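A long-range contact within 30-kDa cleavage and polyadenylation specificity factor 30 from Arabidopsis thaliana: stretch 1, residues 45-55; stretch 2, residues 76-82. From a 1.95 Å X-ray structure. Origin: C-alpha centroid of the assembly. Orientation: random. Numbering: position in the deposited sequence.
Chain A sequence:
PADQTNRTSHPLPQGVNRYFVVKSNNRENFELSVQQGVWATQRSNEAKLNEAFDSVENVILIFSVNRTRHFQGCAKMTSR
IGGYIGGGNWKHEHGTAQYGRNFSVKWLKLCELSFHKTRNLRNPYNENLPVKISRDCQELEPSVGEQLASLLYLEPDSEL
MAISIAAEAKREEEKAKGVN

Stretch 1 45-55: NEAKLNEAFDS
Stretch 2, residues 76-82: KMTSRIG

The carboxamide of Asn-50 pairs with both backbone polar groups of Ile-81, accepting a hydrogen bond from Ile-81 N at its OD1 (2.7 Å, N-H...O angle 146°) and donating one from its ND2 to Ile-81 O (2.9 Å, 153°). Asparagine suits this site because its amide carries a donor and an acceptor side by side, matching the N-H and C=O of one extended residue. The side chain is set for the task by chi1 of -83° (m) and chi2 of -15°, with its CA-to-CB bond pointing toward the second stretch.

The first stretch is helical through Asn-50 and on to Ser-55, with phi near -70° and psi near -35°, held by i to i+4 bonds such as Asn-50 N to Glu-46 O (2.8 Å) and Asp-54 N to Asn-50 O (2.9 Å). The second stretch leaves a strand at Met-77 (phi/psi -69/116°), turns at Thr-78 (-111/-1°), and then runs extended through Ser-79 (-136/158°), Arg-80 (-73/139°) and Ile-81 (-71/132°). Contacts pass from Phe-53 at Met-77 back to Glu-46 at Ile-81. The register is fixed where Asn-50 CA lies 5.9 Å from Arg-80 CA. Gly-82 follows at phi/psi 121/144°, where a CB would be jammed against the preceding carbonyl oxygen; glycine alone fits comfortably.

One helical turn beyond Asn-50, Asp-54 anchors Arg-80 through a salt bridge. Asp-54 starts sideways from its CA, but its m rotamer (chi2 -12°) brings the carboxylate close. Arg-80 extends with chi1, chi2 and chi3 all t and chi4 at -83°, so that the carboxylate meets the edge of the guanidinium: Arg-80 NE donates to Asp-54 OD1 (2.8 Å) and Arg-80 NH1 to Asp-54 OD2 (3.0 Å), with a weak bond from Arg-80 NE to Asp-54 OD2 (3.4 Å). Asn-50 ND2 lies over a face of the same guanidinium.

Phe-53, chi1 t and chi2 85°, lays its ring along the turn. Arg-80 N and Ser-79 C pack over one face, each 3.7 Å from Phe-53 CZ, while Met-77 O approaches the ring edge, 3.4 Å from Phe-53 CE1. This carbonyl oxygen is buried without a hydrogen-bonding partner. The flat ring covers the backbone here while Thr-78 and Ser-79 direct their CB atoms away from the helix.

Apolar packing completes the contact. Leu-49 (chi1 m, chi2 t) and Glu-46 (m, t, chi3 -63°) point CA-to-CB toward the second stretch. Met-77, with all three chi angles t, reaches in toward the helix: its CG is 3.8 Å from Phe-53 CD1, its SD lies 5.1 Å from the Phe-53 ring centroid in an oblique arrangement, and its CE is 3.9 Å from Leu-49 CB. The long, unbranched side chain thus spans both residues. Ile-81 (chi1 m, chi2 t) CD1 lies 4.0 Å from Leu-49 CB and 3.8 Å from Glu-46 CB, and Ile-81 CG2 lies 3.5 Å from Glu-46 OE2, a carboxylate oxygen hydrogen-bonded elsewhere in the structure. Leu-49 and Ile-81 are buried, and together the two stretches bury 549 Å².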

ATOM      1  N   ASN A  45      11.022   8.105  -7.040  1.00 12.95           N
ATOM      2  CA  ASN A  45      10.898   6.946  -6.174  1.00 13.03           C
ATOM      3  C   ASN A  45      10.907   5.614  -6.920  1.00 13.51           C
ATOM      4  O   ASN A  45      10.882   4.546  -6.244  1.00 12.76           O
ATOM      5  CB  ASN A  45       9.599   7.038  -5.326  1.00 12.77           C
ATOM      6  CG  ASN A  45       9.664   8.097  -4.253  1.00 12.62           C
ATOM      7  OD1 ASN A  45      10.720   8.362  -3.646  1.00 13.55           O
ATOM      8  ND2 ASN A  45       8.540   8.712  -4.001  1.00 13.81           N
ATOM      9  N   GLU A  46      10.913   5.640  -8.267  1.00 12.26           N
ATOM     10  CA  GLU A  46      10.640   4.423  -9.012  1.00 12.81           C
ATOM     11  C   GLU A  46      11.773   3.367  -8.922  1.00 15.45           C
ATOM     12  O   GLU A  46      11.525   2.143  -8.825  1.00 15.40           O
ATOM     13  CB  GLU A  46      10.266   4.750 -10.442  1.00 13.04           C
ATOM     14  CG  GLU A  46       9.021   5.589 -10.504  1.00 13.59           C
ATOM     15  CD  GLU A  46       8.547   5.963 -11.891  1.00 14.53           C
ATOM     16  OE1 GLU A  46       9.300   6.653 -12.569  1.00 15.52           O
ATOM     17  OE2 GLU A  46       7.401   5.594 -12.275  1.00 16.01           O
ATOM     18  N   ALA A  47      13.032   3.841  -8.918  1.00 14.74           N
ATOM     19  CA  ALA A  47      14.162   2.966  -8.883  1.00 14.33           C
ATOM     20  C   ALA A  47      14.237   2.245  -7.533  1.00 14.10           C
ATOM     21  O   ALA A  47      14.652   1.052  -7.442  1.00 13.40           O
ATOM     22  CB  ALA A  47      15.430   3.768  -9.084  1.00 14.17           C
ATOM     23  N   LYS A  48      13.871   2.948  -6.493  1.00 13.10           N
ATOM     24  CA  LYS A  48      13.869   2.293  -5.223  1.00 14.37           C
ATOM     25  C   LYS A  48      12.772   1.273  -5.007  1.00 12.83           C
ATOM     26  O   LYS A  48      13.066   0.227  -4.442  1.00 11.98           O
ATOM     27  CB  LYS A  48      14.023   3.241  -4.077  1.00 16.48           C
ATOM     28  CG  LYS A  48      12.867   3.886  -3.400  1.00 19.45           C
ATOM     29  CD  LYS A  48      13.431   4.267  -2.031  1.00 19.63           C
ATOM     30  CE  LYS A  48      12.887   5.552  -1.580  1.00 21.01           C
ATOM     31  NZ  LYS A  48      13.304   5.711  -0.165  1.00 21.74           N
ATOM     32  N   LEU A  49      11.587   1.498  -5.557  1.00 11.98           N
ATOM     33  CA  LEU A  49      10.613   0.443  -5.534  1.00 12.95           C
ATOM     34  C   LEU A  49      11.066  -0.677  -6.444  1.00 12.08           C
ATOM     35  O   LEU A  49      10.820  -1.811  -6.084  1.00 13.25           O
ATOM     36  CB  LEU A  49       9.169   0.896  -5.892  1.00 12.47           C
ATOM     37  CG  LEU A  49       8.594   1.897  -4.923  1.00 13.08           C
ATOM     38  CD1 LEU A  49       7.176   2.212  -5.304  1.00 12.95           C
ATOM     39  CD2 LEU A  49       8.652   1.439  -3.462  1.00 14.01           C
ATOM     40  N   ASN A  50      11.733  -0.400  -7.566  1.00 11.15           N
ATOM     41  CA  ASN A  50      12.157  -1.516  -8.435  1.00 11.37           C
ATOM     42  C   ASN A  50      13.281  -2.324  -7.779  1.00 11.39           C
ATOM     43  O   ASN A  50      13.371  -3.551  -7.944  1.00 10.90           O
ATOM     44  CB  ASN A  50      12.561  -1.051  -9.862  1.00 11.64           C
ATOM     45  CG  ASN A  50      11.369  -0.880 -10.807  1.00 12.13           C
ATOM     46  OD1 ASN A  50      10.276  -1.361 -10.529  1.00 12.08           O
ATOM     47  ND2 ASN A  50      11.574  -0.166 -11.912  1.00 10.97           N
ATOM     48  N   GLU A  51      14.152  -1.647  -7.036  1.00 11.62           N
ATOM     49  CA  GLU A  51      15.224  -2.341  -6.351  1.00 12.03           C
ATOM     50  C   GLU A  51      14.612  -3.291  -5.314  1.00 11.21           C
ATOM     51  O   GLU A  51      15.065  -4.399  -5.116  1.00 11.34           O
ATOM     52  CB  GLU A  51      16.188  -1.293  -5.711  1.00 14.40           C
ATOM     53  CG  GLU A  51      17.525  -1.822  -5.135  1.00 16.86           C
ATOM     54  CD  GLU A  51      17.417  -2.430  -3.703  1.00 22.38           C
ATOM     55  OE1 GLU A  51      18.298  -3.242  -3.301  1.00 28.47           O
ATOM     56  OE2 GLU A  51      16.459  -2.129  -2.955  1.00 23.42           O
ATOM     57  N   ALA A  52      13.599  -2.833  -4.600  1.00 11.39           N
ATOM     58  CA  ALA A  52      12.909  -3.688  -3.604  1.00 10.91           C
ATOM     59  C   ALA A  52      12.177  -4.827  -4.333  1.00 10.51           C
ATOM     60  O   ALA A  52      12.331  -5.986  -3.953  1.00  9.17           O
ATOM     61  CB  ALA A  52      11.956  -2.847  -2.781  1.00 11.14           C
ATOM     62  N   PHE A  53      11.473  -4.506  -5.418  1.00 10.07           N
ATOM     63  CA  PHE A  53      10.754  -5.508  -6.141  1.00 11.21           C
ATOM     64  C   PHE A  53      11.673  -6.600  -6.604  1.00 13.20           C
ATOM     65  O   PHE A  53      11.333  -7.751  -6.488  1.00 13.80           O
ATOM     66  CB  PHE A  53      10.003  -4.914  -7.347  1.00 11.44           C
ATOM     67  CG  PHE A  53       9.084  -5.888  -8.033  1.00 11.25           C
ATOM     68  CD1 PHE A  53       7.791  -6.082  -7.569  1.00 10.59           C
ATOM     69  CD2 PHE A  53       9.515  -6.581  -9.184  1.00 12.06           C
ATOM     70  CE1 PHE A  53       6.945  -6.986  -8.221  1.00 11.09           C
ATOM     71  CE2 PHE A  53       8.670  -7.476  -9.849  1.00 12.12           C
ATOM     72  CZ  PHE A  53       7.378  -7.662  -9.358  1.00 11.73           C
ATOM     73  N   ASP A  54      12.876  -6.272  -7.077  1.00 14.50           N
ATOM     74  CA  ASP A  54      13.793  -7.301  -7.541  1.00 14.31           C
ATOM     75  C   ASP A  54      14.396  -8.108  -6.388  1.00 15.37           C
ATOM     76  O   ASP A  54      14.796  -9.250  -6.612  1.00 15.13           O
ATOM     77  CB  ASP A  54      14.979  -6.674  -8.340  1.00 14.88           C
ATOM     78  CG  ASP A  54      14.557  -5.993  -9.604  1.00 15.20           C
ATOM     79  OD1 ASP A  54      13.391  -6.134 -10.074  1.00 15.82           O
ATOM     80  OD2 ASP A  54      15.401  -5.210 -10.086  1.00 17.42           O
ATOM     81  N   SER A  55      14.552  -7.502  -5.208  1.00 14.74           N
ATOM     82  CA  SER A  55      15.291  -8.101  -4.095  1.00 15.35           C
ATOM     83  C   SER A  55      14.574  -9.188  -3.306  1.00 16.47           C
ATOM     84  O   SER A  55      15.241 -10.036  -2.730  1.00 16.83           O
ATOM     85  CB  SER A  55      15.665  -7.035  -3.057  1.00 14.63           C
ATOM     86  OG  SER A  55      14.477  -6.470  -2.525  1.00 13.33           O
ATOM     87  N   LYS A  76       0.405  -5.440  -1.960  1.00 12.55           N
ATOM     88  CA  LYS A  76       1.592  -5.997  -2.499  1.00 12.95           C
ATOM     89  C   LYS A  76       1.861  -5.334  -3.867  1.00 13.08           C
ATOM     90  O   LYS A  76       0.950  -5.227  -4.687  1.00 12.41           O
ATOM     91  CB  LYS A  76       1.397  -7.499  -2.735  1.00 13.42           C
ATOM     92  CG  LYS A  76       2.601  -8.166  -3.329  1.00 13.67           C
ATOM     93  CD  LYS A  76       2.293  -9.621  -3.527  1.00 14.04           C
ATOM     94  CE  LYS A  76       3.048 -10.197  -4.672  1.00 14.76           C
ATOM     95  NZ  LYS A  76       4.366 -10.652  -4.222  1.00 16.38           N
ATOM     96  N   MET A  77       3.095  -4.906  -4.097  1.00 12.65           N
ATOM     97  CA  MET A  77       3.535  -4.459  -5.422  1.00 12.62           C
ATOM     98  C   MET A  77       3.569  -5.688  -6.326  1.00 12.05           C
ATOM     99  O   MET A  77       4.300  -6.596  -6.058  1.00 12.89           O
ATOM    100  CB  MET A  77       4.904  -3.844  -5.294  1.00 13.31           C
ATOM    101  CG  MET A  77       5.461  -3.215  -6.541  1.00 13.54           C
ATOM    102  SD  MET A  77       7.068  -2.493  -6.207  1.00 14.01           S
ATOM    103  CE  MET A  77       7.488  -1.943  -7.879  1.00 14.33           C
ATOM    104  N   THR A  78       2.759  -5.767  -7.363  1.00 11.97           N
ATOM    105  CA  THR A  78       2.756  -6.993  -8.188  1.00 12.69           C
ATOM    106  C   THR A  78       3.308  -6.862  -9.567  1.00 14.34           C
ATOM    107  O   THR A  78       3.335  -7.857 -10.260  1.00 17.91           O
ATOM    108  CB  THR A  78       1.353  -7.551  -8.314  1.00 12.46           C
ATOM    109  OG1 THR A  78       0.501  -6.519  -8.747  1.00 11.97           O
ATOM    110  CG2 THR A  78       0.833  -7.957  -6.943  1.00 12.47           C
ATOM    111  N   SER A  79       3.748  -5.682 -10.001  1.00 13.61           N
ATOM    112  CA  SER A  79       4.599  -5.644 -11.179  1.00 13.89           C
ATOM    113  C   SER A  79       5.769  -4.689 -10.945  1.00 13.69           C
ATOM    114  O   SER A  79       5.702  -3.800 -10.111  1.00 13.52           O
ATOM    115  CB  SER A  79       3.836  -5.260 -12.450  1.00 12.47           C
ATOM    116  OG  SER A  79       3.466  -3.895 -12.395  1.00 12.22           O
ATOM    117  N   ARG A  80       6.821  -4.913 -11.718  1.00 14.69           N
ATOM    118  CA  ARG A  80       7.995  -4.061 -11.765  1.00 15.77           C
ATOM    119  C   ARG A  80       7.590  -2.768 -12.503  1.00 16.60           C
ATOM    120  O   ARG A  80       6.799  -2.816 -13.378  1.00 20.09           O
ATOM    121  CB  ARG A  80       9.135  -4.790 -12.449  1.00 15.92           C
ATOM    122  CG  ARG A  80      10.461  -4.032 -12.319  1.00 16.72           C
ATOM    123  CD  ARG A  80      11.569  -4.907 -12.793  1.00 16.75           C
ATOM    124  NE  ARG A  80      12.886  -4.464 -12.323  1.00 17.83           N
ATOM    125  CZ  ARG A  80      13.657  -3.509 -12.888  1.00 18.51           C
ATOM    126  NH1 ARG A  80      14.870  -3.284 -12.366  1.00 18.50           N
ATOM    127  NH2 ARG A  80      13.259  -2.773 -13.938  1.00 15.69           N
ATOM    128  N   ILE A  81       8.024  -1.603 -12.063  1.00 16.82           N
ATOM    129  CA  ILE A  81       7.699  -0.356 -12.768  1.00 16.58           C
ATOM    130  C   ILE A  81       8.484  -0.305 -14.106  1.00 18.12           C
ATOM    131  O   ILE A  81       9.707  -0.474 -14.149  1.00 17.11           O
ATOM    132  CB  ILE A  81       8.051   0.888 -11.944  1.00 15.06           C
ATOM    133  CG1 ILE A  81       7.343   0.895 -10.549  1.00 14.91           C
ATOM    134  CG2 ILE A  81       7.652   2.121 -12.728  1.00 15.37           C
ATOM    135  CD1 ILE A  81       7.844   1.957  -9.549  1.00 13.38           C
ATOM    136  N   GLY A  82       7.769   0.017 -15.168  1.00 20.14           N
ATOM    137  CA  GLY A  82       8.277  -0.040 -16.525  1.00 23.18           C
ATOM    138  C   GLY A  82       7.323  -1.006 -17.165  1.00 25.98           C
ATOM    139  O   GLY A  82       6.818  -1.906 -16.510  1.00 41.51           O
TER